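PDB 3ESL: checkpoint serine/threonine-protein kinase BUB1 from Saccharomyces cerevisiae, which phosphorylates serine and threonine residues as a kinase of the mitotic spindle assembly checkpoint, delaying anaphase until chromosomes are bioriented, and here is represented by its N-terminal domain. Local coordinates for residues A[95-106]-A[117-128]. Sequence-based numbering, arbitrary orientation.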
ATOM      1  N   PHE A  95      -4.921  -0.103  13.124  1.00 26.51           N
ATOM      2  CA  PHE A  95      -3.460  -0.129  13.124  1.00 25.64           C
ATOM      3  C   PHE A  95      -2.908  -1.523  12.824  1.00 26.34           C
ATOM      4  O   PHE A  95      -1.991  -1.671  12.024  1.00 23.17           O
ATOM      5  CB  PHE A  95      -2.856   0.362  14.448  1.00 26.83           C
ATOM      6  CG  PHE A  95      -1.381   0.088  14.562  1.00 25.28           C
ATOM      7  CD1 PHE A  95      -0.454   0.930  13.943  1.00 26.08           C
ATOM      8  CD2 PHE A  95      -0.913  -1.047  15.222  1.00 24.87           C
ATOM      9  CE1 PHE A  95       0.913   0.663  14.019  1.00 26.32           C
ATOM     10  CE2 PHE A  95       0.448  -1.320  15.308  1.00 26.36           C
ATOM     11  CZ  PHE A  95       1.370  -0.462  14.700  1.00 26.91           C
ATOM     12  N   HIS A  96      -3.464  -2.541  13.480  1.00 24.68           N
ATOM     13  CA  HIS A  96      -2.903  -3.877  13.328  1.00 24.98           C
ATOM     14  C   HIS A  96      -3.003  -4.412  11.905  1.00 25.37           C
ATOM     15  O   HIS A  96      -2.054  -5.006  11.405  1.00 24.41           O
ATOM     16  CB  HIS A  96      -3.482  -4.850  14.349  1.00 31.40           C
ATOM     17  CG  HIS A  96      -2.939  -4.631  15.722  1.00 34.02           C
ATOM     18  ND1 HIS A  96      -1.628  -4.900  16.051  1.00 36.21           N
ATOM     19  CD2 HIS A  96      -3.517  -4.141  16.844  1.00 40.10           C
ATOM     20  CE1 HIS A  96      -1.424  -4.596  17.320  1.00 38.00           C
ATOM     21  NE2 HIS A  96      -2.554  -4.136  17.826  1.00 38.40           N
ATOM     22  N   GLU A  97      -4.142  -4.190  11.267  1.00 21.82           N
ATOM     23  CA  GLU A  97      -4.305  -4.618   9.879  1.00 23.83           C
ATOM     24  C   GLU A  97      -3.454  -3.772   8.945  1.00 23.24           C
ATOM     25  O   GLU A  97      -2.882  -4.304   8.001  1.00 19.54           O
ATOM     26  CB  GLU A  97      -5.776  -4.625   9.469  1.00 23.91           C
ATOM     27  CG  GLU A  97      -6.518  -5.813  10.094  1.00 31.15           C
ATOM     28  CD  GLU A  97      -5.865  -7.146   9.747  1.00 35.83           C
ATOM     29  OE1 GLU A  97      -5.758  -7.448   8.542  1.00 31.97           O
ATOM     30  OE2 GLU A  97      -5.436  -7.884  10.672  1.00 41.10           O
ATOM     31  N   SER A  98      -3.354  -2.470   9.226  1.00 21.15           N
ATOM     32  CA  SER A  98      -2.418  -1.607   8.460  1.00 21.01           C
ATOM     33  C   SER A  98      -0.977  -2.099   8.573  1.00 20.13           C
ATOM     34  O   SER A  98      -0.301  -2.306   7.554  1.00 19.62           O
ATOM     35  CB  SER A  98      -2.504  -0.131   8.895  1.00 19.83           C
ATOM     36  OG  SER A  98      -3.755   0.431   8.529  1.00 20.97           O
ATOM     37  N   GLU A  99      -0.509  -2.291   9.805  1.00 18.02           N
ATOM     38  CA  GLU A  99       0.853  -2.752  10.024  1.00 20.79           C
ATOM     39  C   GLU A  99       1.065  -4.143   9.404  1.00 20.08           C
ATOM     40  O   GLU A  99       2.102  -4.405   8.797  1.00 20.63           O
ATOM     41  CB  GLU A  99       1.215  -2.770  11.514  1.00 21.17           C
ATOM     42  CG  GLU A  99       2.677  -3.088  11.720  1.00 23.39           C
ATOM     43  CD  GLU A  99       3.080  -3.247  13.169  1.00 32.30           C
ATOM     44  OE1 GLU A  99       2.391  -3.972  13.912  1.00 31.02           O
ATOM     45  OE2 GLU A  99       4.112  -2.649  13.550  1.00 36.31           O
ATOM     46  N   ASN A 100       0.073  -5.019   9.548  1.00 20.33           N
ATOM     47  CA  ASN A 100       0.182  -6.359   8.978  1.00 19.66           C
ATOM     48  C   ASN A 100       0.289  -6.341   7.454  1.00 19.10           C
ATOM     49  O   ASN A 100       0.956  -7.187   6.862  1.00 20.46           O
ATOM     50  CB  ASN A 100      -0.987  -7.236   9.408  1.00 23.28           C
ATOM     51  CG  ASN A 100      -0.880  -7.663  10.859  1.00 27.63           C
ATOM     52  OD1 ASN A 100       0.158  -7.472  11.506  1.00 28.14           O
ATOM     53  ND2 ASN A 100      -1.955  -8.247  11.380  1.00 31.21           N
ATOM     54  N   THR A 101      -0.376  -5.372   6.836  1.00 19.01           N
ATOM     55  CA  THR A 101      -0.269  -5.196   5.386  1.00 19.02           C
ATOM     56  C   THR A 101       1.156  -4.785   5.020  1.00 18.73           C
ATOM     57  O   THR A 101       1.755  -5.395   4.130  1.00 17.19           O
ATOM     58  CB  THR A 101      -1.328  -4.213   4.844  1.00 18.29           C
ATOM     59  OG1 THR A 101      -2.631  -4.658   5.242  1.00 21.23           O
ATOM     60  CG2 THR A 101      -1.285  -4.159   3.304  1.00 20.70           C
ATOM     61  N   PHE A 102       1.724  -3.795   5.725  1.00 18.84           N
ATOM     62  CA  PHE A 102       3.110  -3.414   5.448  1.00 19.59           C
ATOM     63  C   PHE A 102       4.085  -4.577   5.678  1.00 19.45           C
ATOM     64  O   PHE A 102       5.026  -4.770   4.908  1.00 18.75           O
ATOM     65  CB  PHE A 102       3.543  -2.222   6.297  1.00 19.79           C
ATOM     66  CG  PHE A 102       3.062  -0.891   5.788  1.00 21.44           C
ATOM     67  CD1 PHE A 102       3.619  -0.323   4.645  1.00 20.88           C
ATOM     68  CD2 PHE A 102       2.105  -0.168   6.507  1.00 19.72           C
ATOM     69  CE1 PHE A 102       3.187   0.942   4.189  1.00 21.28           C
ATOM     70  CE2 PHE A 102       1.661   1.078   6.071  1.00 19.19           C
ATOM     71  CZ  PHE A 102       2.211   1.638   4.899  1.00 21.05           C
ATOM     72  N   LYS A 103       3.859  -5.337   6.748  1.00 20.27           N
ATOM     73  CA  LYS A 103       4.684  -6.503   7.062  1.00 20.70           C
ATOM     74  C   LYS A 103       4.619  -7.604   5.993  1.00 19.10           C
ATOM     75  O   LYS A 103       5.634  -8.244   5.677  1.00 21.60           O
ATOM     76  CB  LYS A 103       4.282  -7.071   8.431  1.00 22.42           C
ATOM     77  CG  LYS A 103       4.710  -6.181   9.573  1.00 21.73           C
ATOM     78  CD  LYS A 103       4.060  -6.613  10.879  1.00 29.90           C
ATOM     79  CE  LYS A 103       4.410  -8.056  11.196  1.00 33.07           C
ATOM     80  NZ  LYS A 103       4.336  -8.349  12.664  1.00 38.25           N
ATOM     81  N   TYR A 104       3.427  -7.815   5.447  1.00 19.91           N
ATOM     82  CA  TYR A 104       3.207  -8.789   4.384  1.00 19.99           C
ATOM     83  C   TYR A 104       3.948  -8.378   3.110  1.00 20.60           C
ATOM     84  O   TYR A 104       4.661  -9.176   2.496  1.00 22.47           O
ATOM     85  CB  TYR A 104       1.711  -8.890   4.125  1.00 21.42           C
ATOM     86  CG  TYR A 104       1.290  -9.804   3.002  1.00 22.67           C
ATOM     87  CD1 TYR A 104       1.129 -11.177   3.216  1.00 26.66           C
ATOM     88  CD2 TYR A 104       1.002  -9.291   1.736  1.00 22.19           C
ATOM     89  CE1 TYR A 104       0.707 -12.018   2.188  1.00 27.20           C
ATOM     90  CE2 TYR A 104       0.579 -10.123   0.702  1.00 25.86           C
ATOM     91  CZ  TYR A 104       0.434 -11.485   0.941  1.00 27.31           C
ATOM     92  OH  TYR A 104       0.013 -12.320  -0.071  1.00 28.88           O
ATOM     93  N   MET A 105       3.774  -7.117   2.720  1.00 20.79           N
ATOM     94  CA  MET A 105       4.563  -6.533   1.636  1.00 19.83           C
ATOM     95  C   MET A 105       6.080  -6.717   1.860  1.00 20.56           C
ATOM     96  O   MET A 105       6.797  -7.151   0.959  1.00 21.53           O
ATOM     97  CB  MET A 105       4.227  -5.049   1.517  1.00 18.54           C
ATOM     98  CG  MET A 105       2.772  -4.781   1.114  1.00 17.19           C
ATOM     99  SD  MET A 105       2.351  -3.053   1.479  1.00 19.55           S
ATOM    100  CE  MET A 105       3.300  -2.222   0.218  1.00 19.93           C
ATOM    101  N   PHE A 106       6.552  -6.394   3.060  1.00 19.44           N
ATOM    102  CA  PHE A 106       7.981  -6.503   3.384  1.00 22.07           C
ATOM    103  C   PHE A 106       8.468  -7.945   3.161  1.00 22.30           C
ATOM    104  O   PHE A 106       9.484  -8.182   2.512  1.00 22.19           O
ATOM    105  CB  PHE A 106       8.248  -6.049   4.820  1.00 25.65           C
ATOM    106  CG  PHE A 106       9.715  -5.950   5.159  1.00 27.28           C
ATOM    107  CD1 PHE A 106      10.448  -4.814   4.822  1.00 31.57           C
ATOM    108  CD2 PHE A 106      10.360  -6.998   5.809  1.00 28.85           C
ATOM    109  CE1 PHE A 106      11.814  -4.720   5.127  1.00 32.16           C
ATOM    110  CE2 PHE A 106      11.724  -6.916   6.122  1.00 31.02           C
ATOM    111  CZ  PHE A 106      12.449  -5.772   5.778  1.00 32.34           C
ATOM    112  N   PHE A 117       7.853   3.269   0.320  1.00 17.80           N
ATOM    113  CA  PHE A 117       7.446   2.183   1.210  1.00 19.92           C
ATOM    114  C   PHE A 117       7.881   2.512   2.637  1.00 19.76           C
ATOM    115  O   PHE A 117       7.075   2.480   3.579  1.00 20.09           O
ATOM    116  CB  PHE A 117       8.040   0.846   0.764  1.00 17.91           C
ATOM    117  CG  PHE A 117       7.829  -0.269   1.761  1.00 19.14           C
ATOM    118  CD1 PHE A 117       6.643  -0.994   1.773  1.00 22.72           C
ATOM    119  CD2 PHE A 117       8.813  -0.573   2.712  1.00 18.77           C
ATOM    120  CE1 PHE A 117       6.438  -2.018   2.718  1.00 19.24           C
ATOM    121  CE2 PHE A 117       8.617  -1.598   3.655  1.00 21.97           C
ATOM    122  CZ  PHE A 117       7.427  -2.325   3.652  1.00 20.80           C
ATOM    123  N   TYR A 118       9.156   2.853   2.780  1.00 19.97           N
ATOM    124  CA  TYR A 118       9.704   3.143   4.107  1.00 19.71           C
ATOM    125  C   TYR A 118       9.122   4.408   4.697  1.00 20.75           C
ATOM    126  O   TYR A 118       8.847   4.459   5.906  1.00 21.78           O
ATOM    127  CB  TYR A 118      11.225   3.203   4.034  1.00 21.01           C
ATOM    128  CG  TYR A 118      11.797   1.884   3.602  1.00 21.57           C
ATOM    129  CD1 TYR A 118      12.083   0.879   4.528  1.00 21.80           C
ATOM    130  CD2 TYR A 118      12.034   1.623   2.250  1.00 21.82           C
ATOM    131  CE1 TYR A 118      12.593  -0.352   4.109  1.00 22.24           C
ATOM    132  CE2 TYR A 118      12.543   0.402   1.831  1.00 20.93           C
ATOM    133  CZ  TYR A 118      12.821  -0.575   2.758  1.00 22.92           C
ATOM    134  OH  TYR A 118      13.323  -1.778   2.331  1.00 23.86           O
ATOM    135  N   GLU A 119       8.920   5.426   3.859  1.00 20.72           N
ATOM    136  CA  GLU A 119       8.299   6.686   4.325  1.00 21.72           C
ATOM    137  C   GLU A 119       6.901   6.473   4.910  1.00 24.01           C
ATOM    138  O   GLU A 119       6.581   6.962   6.003  1.00 20.75           O
ATOM    139  CB  GLU A 119       8.255   7.722   3.196  1.00 22.47           C
ATOM    140  CG  GLU A 119       9.649   8.197   2.783  1.00 23.24           C
ATOM    141  CD  GLU A 119       9.656   9.030   1.506  1.00 29.10           C
ATOM    142  OE1 GLU A 119       8.808   8.792   0.616  1.00 29.01           O
ATOM    143  OE2 GLU A 119      10.526   9.928   1.392  1.00 31.95           O
ATOM    144  N   GLU A 120       6.071   5.738   4.174  1.00 20.81           N
ATOM    145  CA  GLU A 120       4.703   5.470   4.604  1.00 20.98           C
ATOM    146  C   GLU A 120       4.619   4.535   5.814  1.00 20.93           C
ATOM    147  O   GLU A 120       3.826   4.780   6.727  1.00 22.00           O
ATOM    148  CB  GLU A 120       3.872   4.941   3.427  1.00 22.29           C
ATOM    149  CG  GLU A 120       3.674   5.987   2.312  1.00 25.00           C
ATOM    150  CD  GLU A 120       2.797   7.169   2.729  1.00 33.24           C
ATOM    151  OE1 GLU A 120       1.874   6.994   3.555  1.00 32.04           O
ATOM    152  OE2 GLU A 120       3.033   8.284   2.216  1.00 39.35           O
ATOM    153  N   PHE A 121       5.430   3.478   5.812  1.00 19.97           N
ATOM    154  CA  PHE A 121       5.460   2.522   6.910  1.00 20.91           C
ATOM    155  C   PHE A 121       5.951   3.256   8.171  1.00 22.56           C
ATOM    156  O   PHE A 121       5.357   3.139   9.249  1.00 22.15           O
ATOM    157  CB  PHE A 121       6.372   1.352   6.530  1.00 22.24           C
ATOM    158  CG  PHE A 121       6.235   0.119   7.413  1.00 21.41           C
ATOM    159  CD1 PHE A 121       5.417   0.112   8.543  1.00 23.11           C
ATOM    160  CD2 PHE A 121       6.970  -1.023   7.109  1.00 24.94           C
ATOM    161  CE1 PHE A 121       5.318  -1.035   9.351  1.00 24.24           C
ATOM    162  CE2 PHE A 121       6.891  -2.164   7.920  1.00 23.28           C
ATOM    163  CZ  PHE A 121       6.063  -2.170   9.030  1.00 22.82           C
ATOM    164  N   SER A 122       6.998   4.058   8.016  1.00 21.62           N
ATOM    165  CA  SER A 122       7.501   4.861   9.141  1.00 23.67           C
ATOM    166  C   SER A 122       6.424   5.798   9.686  1.00 24.46           C
ATOM    167  O   SER A 122       6.281   5.934  10.916  1.00 25.53           O
ATOM    168  CB  SER A 122       8.753   5.651   8.744  1.00 25.69           C
ATOM    169  OG  SER A 122       9.170   6.494   9.818  1.00 28.80           O
ATOM    170  N   LYS A 123       5.681   6.450   8.786  1.00 22.73           N
ATOM    171  CA  LYS A 123       4.590   7.347   9.181  1.00 24.73           C
ATOM    172  C   LYS A 123       3.552   6.591  10.015  1.00 26.69           C
ATOM    173  O   LYS A 123       3.080   7.104  11.034  1.00 24.46           O
ATOM    174  CB  LYS A 123       3.939   8.008   7.964  1.00 27.55           C
ATOM    175  CG  LYS A 123       2.839   9.021   8.306  1.00 32.37           C
ATOM    176  CD  LYS A 123       2.171   9.604   7.047  1.00 38.95           C
ATOM    177  CE  LYS A 123       1.132   8.650   6.440  1.00 47.01           C
ATOM    178  NZ  LYS A 123      -0.107   8.514   7.277  1.00 50.29           N
ATOM    179  N   LEU A 124       3.210   5.368   9.601  1.00 21.71           N
ATOM    180  CA  LEU A 124       2.252   4.569  10.377  1.00 22.68           C
ATOM    181  C   LEU A 124       2.764   4.349  11.807  1.00 22.78           C
ATOM    182  O   LEU A 124       2.020   4.558  12.780  1.00 26.12           O
ATOM    183  CB  LEU A 124       1.966   3.223   9.681  1.00 21.42           C
ATOM    184  CG  LEU A 124       0.978   2.307  10.412  1.00 26.54           C
ATOM    185  CD1 LEU A 124      -0.445   2.753  10.195  1.00 28.41           C
ATOM    186  CD2 LEU A 124       1.158   0.857   9.971  1.00 25.61           C
ATOM    187  N   LEU A 125       4.023   3.930  11.930  1.00 21.32           N
ATOM    188  CA  LEU A 125       4.614   3.652  13.229  1.00 24.10           C
ATOM    189  C   LEU A 125       4.726   4.941  14.035  1.00 26.56           C
ATOM    190  O   LEU A 125       4.470   4.934  15.237  1.00 27.60           O
ATOM    191  CB  LEU A 125       5.987   3.010  13.089  1.00 25.46           C
ATOM    192  CG  LEU A 125       6.040   1.620  12.450  1.00 25.83           C
ATOM    193  CD1 LEU A 125       7.461   1.079  12.484  1.00 30.04           C
ATOM    194  CD2 LEU A 125       5.058   0.667  13.147  1.00 29.28           C
ATOM    195  N   GLU A 126       5.095   6.032  13.363  1.00 25.20           N
ATOM    196  CA  GLU A 126       5.188   7.343  14.035  1.00 29.08           C
ATOM    197  C   GLU A 126       3.858   7.758  14.674  1.00 30.67           C
ATOM    198  O   GLU A 126       3.814   8.114  15.871  1.00 32.07           O
ATOM    199  CB  GLU A 126       5.699   8.424  13.068  1.00 29.67           C
ATOM    200  CG  GLU A 126       5.525   9.851  13.620  1.00 30.96           C
ATOM    201  CD  GLU A 126       6.045  10.939  12.701  1.00 32.72           C
ATOM    202  OE1 GLU A 126       6.350  10.667  11.511  1.00 31.51           O
ATOM    203  OE2 GLU A 126       6.154  12.088  13.185  1.00 32.96           O
ATOM    204  N   ASN A 127       2.789   7.713  13.887  1.00 27.29           N
ATOM    205  CA  ASN A 127       1.444   8.041  14.363  1.00 33.21           C
ATOM    206  C   ASN A 127       0.988   7.126  15.499  1.00 32.39           C
ATOM    207  O   ASN A 127       0.257   7.561  16.398  1.00 33.14           O
ATOM    208  CB  ASN A 127       0.432   8.030  13.216  1.00 32.21           C
ATOM    209  CG  ASN A 127       0.677   9.143  12.201  1.00 35.82           C
ATOM    210  OD1 ASN A 127       1.255  10.180  12.522  1.00 38.68           O
ATOM    211  ND2 ASN A 127       0.227   8.930  10.973  1.00 36.14           N
ATOM    212  N   ALA A 128       1.441   5.873  15.465  1.00 29.03           N
ATOM    213  CA  ALA A 128       1.140   4.911  16.528  1.00 28.99           C
ATOM    214  C   ALA A 128       2.081   5.079  17.713  1.00 29.43           C
ATOM    215  O   ALA A 128       2.031   4.298  18.660  1.00 29.30           O
ATOM    216  CB  ALA A 128       1.219   3.483  16.008  1.00 27.51           C
TER
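F95 meets the C-terminal end of helix 115-127 with the CD1-CE1 side of its ring: CE1 of F95 lies 3.5 Å from the CB of A128, and CG of L124 is next to it. With CG anti to the backbone N (chi1 169°), the ring of F95 swings across to L125 as well, whose CD2 comes up at its edge. One turn on, S98 CB is touched by CD1 of L124 at 3.8 Å. L124 is a knob in the hole formed by F95, S98, E99 and F102, and its CD2 comes within 3.6 Å of the backbone N of E99. The extended side chain of E99 passes F121 and sets OE2 3.5 Å from CD2 of L125; the same oxygen forms a salt bridge with R185 on helix 177-186. This is an antiparallel helical hairpin of the TPR-like all-helical N-terminal domain, its axes 10.6 Å apart at 152°, with no hydrogen bond between the two segments. F102 is the reciprocal knob, set among F117, E120, F121 and L124. Its ring is nearly parallel to that of F121 but slid well aside, which places F102 CB 3.5 Å above the centre of the F121 ring in a CH-pi contact; F121 CA in turn sits over the F102 ring. Toward F117, F102 presents an edge to the face in an offset edge-to-face pair, planes 70° apart. M105, bent at chi3, brings CE to the edge of F117, 3.9 Å from its CD1. On F106, CD1 approaches CE2 of F117 at 3.9 Å.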